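Local coordinates for protein multicopper oxidase (Arthrobacter sp. FB24, PDB 3GDC) that probably oxidises phenolic substrates as a laccase, passing electrons through a type 1 copper to a trinuclear copper cluster where dioxygen is reduced to water, at residues K55-N60 with H86-H91; A98-T103 with T118-A123; G102-G107 with H132-P137. All blocks are in the same frame, centred on the assembly; numbering follows the deposited sequence.

Interaction 1. Residues K55-N60 with H86-H91. With CU (copper (II) ion), chain D.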
# COMPACT_ATOMS: atom_id res chain seq x y z
N LYS A 55 -0.54 -17.67 -24.71
CA LYS A 55 0.71 -17.63 -25.48
C LYS A 55 1.74 -16.89 -24.65
O LYS A 55 1.77 -15.65 -24.61
CB LYS A 55 0.51 -16.96 -26.84
CG LYS A 55 -0.63 -17.56 -27.68
CD LYS A 55 -0.50 -17.19 -29.16
CE LYS A 55 0.69 -17.91 -29.83
NZ LYS A 55 0.50 -19.39 -29.90
N GLY A 56 2.56 -17.65 -23.93
CA GLY A 56 3.52 -17.09 -23.00
C GLY A 56 4.91 -16.86 -23.58
O GLY A 56 5.29 -17.46 -24.59
N TRP A 57 5.62 -15.94 -22.95
CA TRP A 57 7.05 -15.76 -23.12
C TRP A 57 7.62 -16.17 -21.77
O TRP A 57 7.31 -15.55 -20.74
CB TRP A 57 7.38 -14.30 -23.38
CG TRP A 57 6.91 -13.77 -24.71
CD1 TRP A 57 6.55 -14.49 -25.82
CD2 TRP A 57 6.78 -12.39 -25.06
NE1 TRP A 57 6.19 -13.63 -26.84
CE2 TRP A 57 6.32 -12.34 -26.40
CE3 TRP A 57 6.99 -11.18 -24.37
CZ2 TRP A 57 6.08 -11.13 -27.07
CZ3 TRP A 57 6.75 -9.98 -25.04
CH2 TRP A 57 6.29 -9.97 -26.37
N SER A 58 8.43 -17.22 -21.75
CA SER A 58 8.85 -17.81 -20.49
C SER A 58 10.34 -18.06 -20.43
O SER A 58 10.97 -18.36 -21.44
CB SER A 58 8.12 -19.13 -20.25
OG SER A 58 8.49 -20.09 -21.21
N TYR A 59 10.90 -17.94 -19.23
CA TYR A 59 12.26 -18.39 -18.97
C TYR A 59 12.24 -19.88 -18.64
O TYR A 59 11.59 -20.29 -17.66
CB TYR A 59 12.84 -17.62 -17.79
CG TYR A 59 13.02 -16.13 -17.98
CD1 TYR A 59 13.89 -15.62 -18.96
CD2 TYR A 59 12.38 -15.23 -17.13
CE1 TYR A 59 14.07 -14.25 -19.11
CE2 TYR A 59 12.57 -13.84 -17.26
CZ TYR A 59 13.41 -13.36 -18.26
OH TYR A 59 13.61 -12.00 -18.39
N ASN A 60 12.94 -20.68 -19.45
CA ASN A 60 13.04 -22.13 -19.26
C ASN A 60 11.69 -22.86 -19.30
O ASN A 60 11.52 -23.91 -18.66
CB ASN A 60 13.81 -22.48 -17.97
CG ASN A 60 15.31 -22.23 -18.09
OD1 ASN A 60 15.80 -21.81 -19.13
ND2 ASN A 60 16.03 -22.49 -17.01
N HIS A 86 11.15 -12.43 -30.22
CA HIS A 86 11.27 -11.00 -29.91
C HIS A 86 12.53 -10.76 -29.09
O HIS A 86 13.01 -11.67 -28.41
CB HIS A 86 10.04 -10.52 -29.13
CG HIS A 86 8.73 -10.85 -29.79
ND1 HIS A 86 8.12 -12.08 -29.67
CD2 HIS A 86 7.92 -10.10 -30.58
CE1 HIS A 86 6.99 -12.08 -30.35
NE2 HIS A 86 6.85 -10.89 -30.92
N PRO A 87 13.07 -9.52 -29.14
CA PRO A 87 14.21 -9.23 -28.26
C PRO A 87 13.76 -9.26 -26.80
O PRO A 87 12.61 -8.93 -26.50
CB PRO A 87 14.59 -7.79 -28.65
CG PRO A 87 13.32 -7.20 -29.20
CD PRO A 87 12.70 -8.35 -29.96
N HIS A 88 14.66 -9.67 -25.92
CA HIS A 88 14.36 -9.77 -24.49
C HIS A 88 15.61 -9.43 -23.69
O HIS A 88 16.73 -9.36 -24.24
CB HIS A 88 13.90 -11.20 -24.12
CG HIS A 88 12.61 -11.63 -24.75
ND1 HIS A 88 11.41 -11.00 -24.50
CD2 HIS A 88 12.33 -12.64 -25.62
CE1 HIS A 88 10.45 -11.58 -25.20
NE2 HIS A 88 10.98 -12.59 -25.88
N THR A 89 15.44 -9.22 -22.39
CA THR A 89 16.56 -9.06 -21.49
C THR A 89 16.26 -9.81 -20.18
O THR A 89 15.17 -10.41 -20.02
CB THR A 89 16.84 -7.56 -21.14
OG1 THR A 89 15.81 -7.07 -20.28
CG2 THR A 89 16.92 -6.68 -22.39
N ILE A 90 17.21 -9.79 -19.25
CA ILE A 90 16.90 -10.08 -17.86
C ILE A 90 17.38 -8.91 -17.03
O ILE A 90 18.58 -8.58 -17.00
CB ILE A 90 17.54 -11.37 -17.29
CG1 ILE A 90 17.32 -12.58 -18.22
CG2 ILE A 90 17.01 -11.64 -15.87
CD1 ILE A 90 18.02 -13.87 -17.73
N HIS A 91 16.43 -8.28 -16.34
CA HIS A 91 16.72 -7.25 -15.38
C HIS A 91 16.55 -7.82 -13.97
O HIS A 91 15.46 -8.26 -13.59
CB HIS A 91 15.80 -6.05 -15.58
CG HIS A 91 15.89 -5.07 -14.47
ND1 HIS A 91 17.03 -4.34 -14.22
CD2 HIS A 91 15.00 -4.72 -13.51
CE1 HIS A 91 16.83 -3.56 -13.17
NE2 HIS A 91 15.61 -3.78 -12.72
CU CU D . 11.08 -9.44 -23.20
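Trp57 and His88 each hold CG anti to their own carbonyl carbon (chi1 -68° and -64°), and with both CB atoms aimed across the contact the indole and the imidazole come together beside a copper (II) ion. This is the mononuclear copper site of a cupredoxin domain, the Greek-key beta-sandwich from which multicopper oxidases are built. Strand 52-59 here runs beside the loop that follows strand 75-82 and carries a copper ligand. ND1 of His88 binds the metal at 2.1 Å, and Cys133 and His141 supply the other protein ligands. The neighbouring ring carbon, CE1 of His88, sits over one face of the indole, displaced toward the rim and 3.6 Å from CE3 of Trp57. The pair is T-shaped, the imidazole edge meeting the indole face with the planes at 65°. The copper bond at ND1 and the indole face against CE1 would together be expected to limit rotation of the His88 ring.

Trp57 also reaches His86, completing a three-residue aromatic cluster. CZ2 of Trp57 lies over the His86 imidazole and approaches ND1 of His86 to 3.4 Å; the rings meet obliquely, their centroids 4.7 Å apart. Both histidine side chains cross the tryptophan at roughly a right angle.

Farther along the strand, the OH of Tyr59 donates a hydrogen bond of 2.8 Å to O of Thr89. The acceptor lies at the edge of the phenol ring and the donor in the plane of the carbonyl; this side-chain bond ties the loop, at the residue after His88, to strand 52-59. Tyr59 also packs on Cys133, while Ile90 rests on Ile78 and Phe80 of strand 75-82. The side chains of Ile90 and Tyr59 run antiparallel alongside each other, CG1 of Ile90 3.8 Å from CE1 of Tyr59.

Interaction 2. Residues A98-T103 with T118-A123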
# COMPACT_ATOMS: atom_id res chain seq x y z
N ALA A 98 25.90 -1.09 -14.09
CA ALA A 98 24.95 -0.60 -15.09
C ALA A 98 24.89 -1.43 -16.38
O ALA A 98 23.81 -1.63 -16.95
CB ALA A 98 25.23 0.89 -15.41
N THR A 99 26.04 -1.93 -16.84
CA THR A 99 26.10 -2.79 -18.02
C THR A 99 25.51 -4.18 -17.79
O THR A 99 25.36 -4.96 -18.73
CB THR A 99 27.56 -3.00 -18.47
OG1 THR A 99 28.34 -3.38 -17.33
CG2 THR A 99 28.13 -1.71 -19.09
N MET A 100 25.21 -4.50 -16.53
CA MET A 100 24.63 -5.80 -16.16
C MET A 100 23.17 -5.70 -15.75
O MET A 100 22.61 -6.64 -15.17
CB MET A 100 25.47 -6.46 -15.06
CG MET A 100 26.87 -6.88 -15.52
SD MET A 100 26.76 -8.12 -16.80
CE MET A 100 28.48 -8.28 -17.30
N ASP A 101 22.55 -4.58 -16.09
CA ASP A 101 21.23 -4.22 -15.57
C ASP A 101 20.08 -4.71 -16.47
O ASP A 101 18.91 -4.66 -16.07
CB ASP A 101 21.20 -2.69 -15.39
CG ASP A 101 19.90 -2.18 -14.81
OD1 ASP A 101 19.54 -2.59 -13.69
OD2 ASP A 101 19.27 -1.34 -15.48
N GLY A 102 20.41 -5.18 -17.67
CA GLY A 102 19.39 -5.66 -18.61
C GLY A 102 18.46 -4.59 -19.15
O GLY A 102 17.30 -4.85 -19.45
N THR A 103 18.97 -3.37 -19.29
CA THR A 103 18.16 -2.27 -19.81
C THR A 103 18.56 -1.95 -21.25
O THR A 103 19.73 -1.70 -21.52
CB THR A 103 18.29 -1.02 -18.90
OG1 THR A 103 17.71 -1.32 -17.63
CG2 THR A 103 17.59 0.18 -19.51
N THR A 118 25.90 -13.22 -20.89
CA THR A 118 26.10 -13.63 -19.50
C THR A 118 26.02 -12.43 -18.55
O THR A 118 26.88 -11.55 -18.56
CB THR A 118 27.42 -14.41 -19.31
OG1 THR A 118 27.42 -15.54 -20.18
CG2 THR A 118 27.57 -14.88 -17.86
N TYR A 119 24.98 -12.43 -17.71
CA TYR A 119 24.86 -11.47 -16.62
C TYR A 119 25.74 -11.94 -15.48
O TYR A 119 25.69 -13.11 -15.10
CB TYR A 119 23.40 -11.33 -16.15
CG TYR A 119 22.49 -10.80 -17.23
CD1 TYR A 119 22.38 -9.43 -17.46
CD2 TYR A 119 21.75 -11.67 -18.03
CE1 TYR A 119 21.55 -8.94 -18.46
CE2 TYR A 119 20.92 -11.20 -19.03
CZ TYR A 119 20.82 -9.83 -19.24
OH TYR A 119 20.01 -9.34 -20.23
N GLU A 120 26.54 -11.02 -14.94
CA GLU A 120 27.46 -11.30 -13.84
C GLU A 120 27.34 -10.23 -12.76
O GLU A 120 27.34 -9.04 -13.05
CB GLU A 120 28.91 -11.34 -14.35
CG GLU A 120 29.12 -12.21 -15.58
CD GLU A 120 30.58 -12.30 -16.01
OE1 GLU A 120 31.47 -11.87 -15.23
OE2 GLU A 120 30.84 -12.83 -17.12
N PHE A 121 27.22 -10.68 -11.51
CA PHE A 121 27.18 -9.81 -10.34
C PHE A 121 27.35 -10.65 -9.09
O PHE A 121 27.33 -11.88 -9.14
CB PHE A 121 25.87 -8.99 -10.28
CG PHE A 121 24.64 -9.77 -10.66
CD1 PHE A 121 24.06 -10.67 -9.77
CD2 PHE A 121 24.07 -9.59 -11.91
CE1 PHE A 121 22.92 -11.39 -10.13
CE2 PHE A 121 22.93 -10.32 -12.28
CZ PHE A 121 22.36 -11.22 -11.38
N ASP A 122 27.51 -9.99 -7.95
CA ASP A 122 27.57 -10.68 -6.68
C ASP A 122 26.17 -10.79 -6.08
O ASP A 122 25.31 -9.98 -6.39
CB ASP A 122 28.54 -9.98 -5.73
CG ASP A 122 29.99 -10.11 -6.18
OD1 ASP A 122 30.33 -11.11 -6.84
OD2 ASP A 122 30.79 -9.20 -5.87
N ALA A 123 25.95 -11.80 -5.24
CA ALA A 123 24.65 -11.98 -4.59
C ALA A 123 24.55 -10.99 -3.42
O ALA A 123 24.98 -11.28 -2.30
CB ALA A 123 24.49 -13.43 -4.11
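Met100 lies against the backbone of Tyr119 and Glu120, bringing the loop before strand 116-122 onto an edge of that cupredoxin-domain strand. N of Glu120 points at SD of Met100 in a weak hydrogen bond, 3.5 Å long and nearly straight at 163°. CG of Met100 lies 3.3 Å from O of Glu120, so the thioether chain follows both polar groups of one strand residue. A bend at chi2 (-63°) brings SD to the amide, and CE lies beyond it, 3.9 Å from O of Thr118. An alanine here would probably leave the Glu120 amide without its sulfur acceptor and open a gap where CG, SD and CE had lain along the strand.

Tyr119 makes the second group of contacts. Its CD1 meets O of Met100 at 3.6 Å, and its CE1 comes to 3.9 Å from CA of Gly102, both approaching the ring obliquely. The phenol is positioned by its OH, which is hydrogen-bonded to N of Ile90, and by packing on Phe80; strand 75-82 pairs with the backbone of Tyr119 and Phe121.

Outside this shell, Asp101, its CB directed away from the strand, links the loop to its surroundings. Its OD1 is hydrogen-bonded to His96, and its OD2 to His224 of the second subunit. OD2 of Asp101 also accepts a 2.7 Å hydrogen bond from OG1 of Thr103, which arrives 41° out of the carboxylate plane.

Interaction 3. Residues G102-G107 with H132-P137. With CU (copper (II) ion), chain E; CU (copper (II) ion), chain D; CU (copper (II) ion), chain O.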
# COMPACT_ATOMS: atom_id res chain seq x y z
N GLY A 102 20.41 -5.18 -17.67
CA GLY A 102 19.39 -5.66 -18.61
C GLY A 102 18.46 -4.59 -19.15
O GLY A 102 17.30 -4.85 -19.45
N THR A 103 18.97 -3.37 -19.29
CA THR A 103 18.16 -2.27 -19.81
C THR A 103 18.56 -1.95 -21.25
O THR A 103 19.73 -1.70 -21.52
CB THR A 103 18.29 -1.02 -18.90
OG1 THR A 103 17.71 -1.32 -17.63
CG2 THR A 103 17.59 0.18 -19.51
N PRO A 104 17.60 -1.99 -22.19
CA PRO A 104 17.94 -1.61 -23.56
C PRO A 104 18.59 -0.22 -23.62
O PRO A 104 18.15 0.71 -22.93
CB PRO A 104 16.58 -1.60 -24.26
CG PRO A 104 15.79 -2.62 -23.50
CD PRO A 104 16.18 -2.39 -22.07
N GLY A 105 19.64 -0.10 -24.42
CA GLY A 105 20.37 1.17 -24.57
C GLY A 105 21.53 1.33 -23.61
O GLY A 105 22.36 2.25 -23.77
N ILE A 106 21.61 0.45 -22.61
CA ILE A 106 22.69 0.48 -21.63
C ILE A 106 23.52 -0.80 -21.73
O ILE A 106 23.00 -1.92 -21.61
CB ILE A 106 22.17 0.71 -20.18
CG1 ILE A 106 21.23 1.93 -20.14
CG2 ILE A 106 23.34 0.86 -19.18
CD1 ILE A 106 20.65 2.23 -18.77
N GLY A 107 24.83 -0.63 -21.95
CA GLY A 107 25.70 -1.77 -22.23
C GLY A 107 25.20 -2.57 -23.42
O GLY A 107 24.79 -2.01 -24.43
N HIS A 132 13.11 -9.91 -14.10
CA HIS A 132 12.13 -9.91 -15.17
C HIS A 132 12.68 -9.24 -16.41
O HIS A 132 13.72 -8.58 -16.36
CB HIS A 132 10.81 -9.23 -14.72
CG HIS A 132 10.98 -7.82 -14.26
ND1 HIS A 132 11.08 -6.75 -15.13
CD2 HIS A 132 11.04 -7.29 -13.02
CE1 HIS A 132 11.22 -5.63 -14.44
NE2 HIS A 132 11.20 -5.93 -13.16
N CYS A 133 12.00 -9.42 -17.54
CA CYS A 133 12.46 -8.79 -18.77
C CYS A 133 12.25 -7.27 -18.70
O CYS A 133 11.29 -6.79 -18.08
CB CYS A 133 11.73 -9.38 -19.98
SG CYS A 133 12.23 -8.62 -21.53
N HIS A 134 13.15 -6.52 -19.33
CA HIS A 134 13.01 -5.06 -19.33
C HIS A 134 12.95 -4.45 -20.74
O HIS A 134 13.21 -3.26 -20.93
CB HIS A 134 14.11 -4.42 -18.47
CG HIS A 134 13.69 -3.13 -17.83
ND1 HIS A 134 13.43 -1.99 -18.57
CD2 HIS A 134 13.48 -2.80 -16.54
CE1 HIS A 134 13.09 -1.02 -17.75
NE2 HIS A 134 13.10 -1.48 -16.51
N GLN A 135 12.61 -5.28 -21.73
CA GLN A 135 12.38 -4.82 -23.09
C GLN A 135 11.07 -4.01 -23.19
O GLN A 135 10.07 -4.35 -22.54
CB GLN A 135 12.34 -6.02 -24.04
CG GLN A 135 12.18 -5.69 -25.54
CD GLN A 135 13.44 -5.10 -26.17
OE1 GLN A 135 13.37 -4.40 -27.19
NE2 GLN A 135 14.58 -5.37 -25.57
N SER A 136 11.09 -2.95 -23.99
CA SER A 136 9.88 -2.18 -24.27
C SER A 136 9.14 -2.78 -25.47
O SER A 136 9.78 -3.27 -26.40
CB SER A 136 10.22 -0.71 -24.55
OG SER A 136 10.92 -0.13 -23.45
N PRO A 137 7.79 -2.75 -25.45
CA PRO A 137 6.88 -2.21 -24.43
C PRO A 137 6.89 -3.04 -23.15
O PRO A 137 6.73 -4.26 -23.22
CB PRO A 137 5.50 -2.30 -25.10
CG PRO A 137 5.64 -3.37 -26.09
CD PRO A 137 7.04 -3.30 -26.60
CU CU E . 11.17 -4.73 -11.46
CU CU D . 11.08 -9.44 -23.20
CU CU O . 12.97 -0.52 -14.85
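His134 and Pro104 bury the most surface in this contact, and they meet through the histidine's main chain more than through its ring. CD of Pro104 lies 3.3 Å from O of His134, and CG of the same proline is 3.6 Å from NE2 of Gln135. That amide nitrogen is hydrogen-bonded to OG of Ser110, so the proline packs against an anchored group. Pro104 itself belongs to a type II beta turn running from Thr103 to Ile106, closed by N of Ile106 on O of Thr103.

Nearer the start of the segment, O of Gly102 comes to 3.4 Å from CB of His134. OG1 of Thr103, hydrogen-bonded to OD2 of Asp101, is over one face of the imidazole. No hydrogen bond links the two segments directly, but OG1 of Thr89 bonds to both O of Gly102 and N of His134 and so bridges them. His134 binds a copper (II) ion through NE2 at 1.9 Å; His224 and His269 of the second subunit complete that site.

The preceding residues are ordered by bonds of their own. ND1 of His132 donates to O of Cys133 at 3.0 Å, the acceptor near the ring plane, while NE2 of the same ring binds a second copper at 2.1 Å. N of Gln135 donates a nearly straight hydrogen bond (168°) to SG of Cys133, itself 2.2 Å from a third copper. The consecutive ligands form the His-Cys-His motif characteristic of multicopper oxidases, joining the type 1 copper to a trinuclear cluster, here built between two subunits.

How the interactions relate
Interactions 1 and 3 share the mononuclear copper, CU of chain D, bound by His88 from one and Cys133 from the other. CU of chain D lies 12.4 Å from CU of chain O, the ion held by His134, with residues 132-134 between them. CU of chain E, held by His132, is 5.7 Å from CU of chain O. Interactions 2 and 3 overlap at Gly102 and Thr103, their centres about 11 Å apart, and both touch the second subunit. Loop 86-91 joins all three contacts: Thr89 of interaction 1 stands between the other two, and His91 makes probable hydrogen bonds from ND1 to Asp101 O at 2.7 Å and from N to His132 O at 2.7 Å.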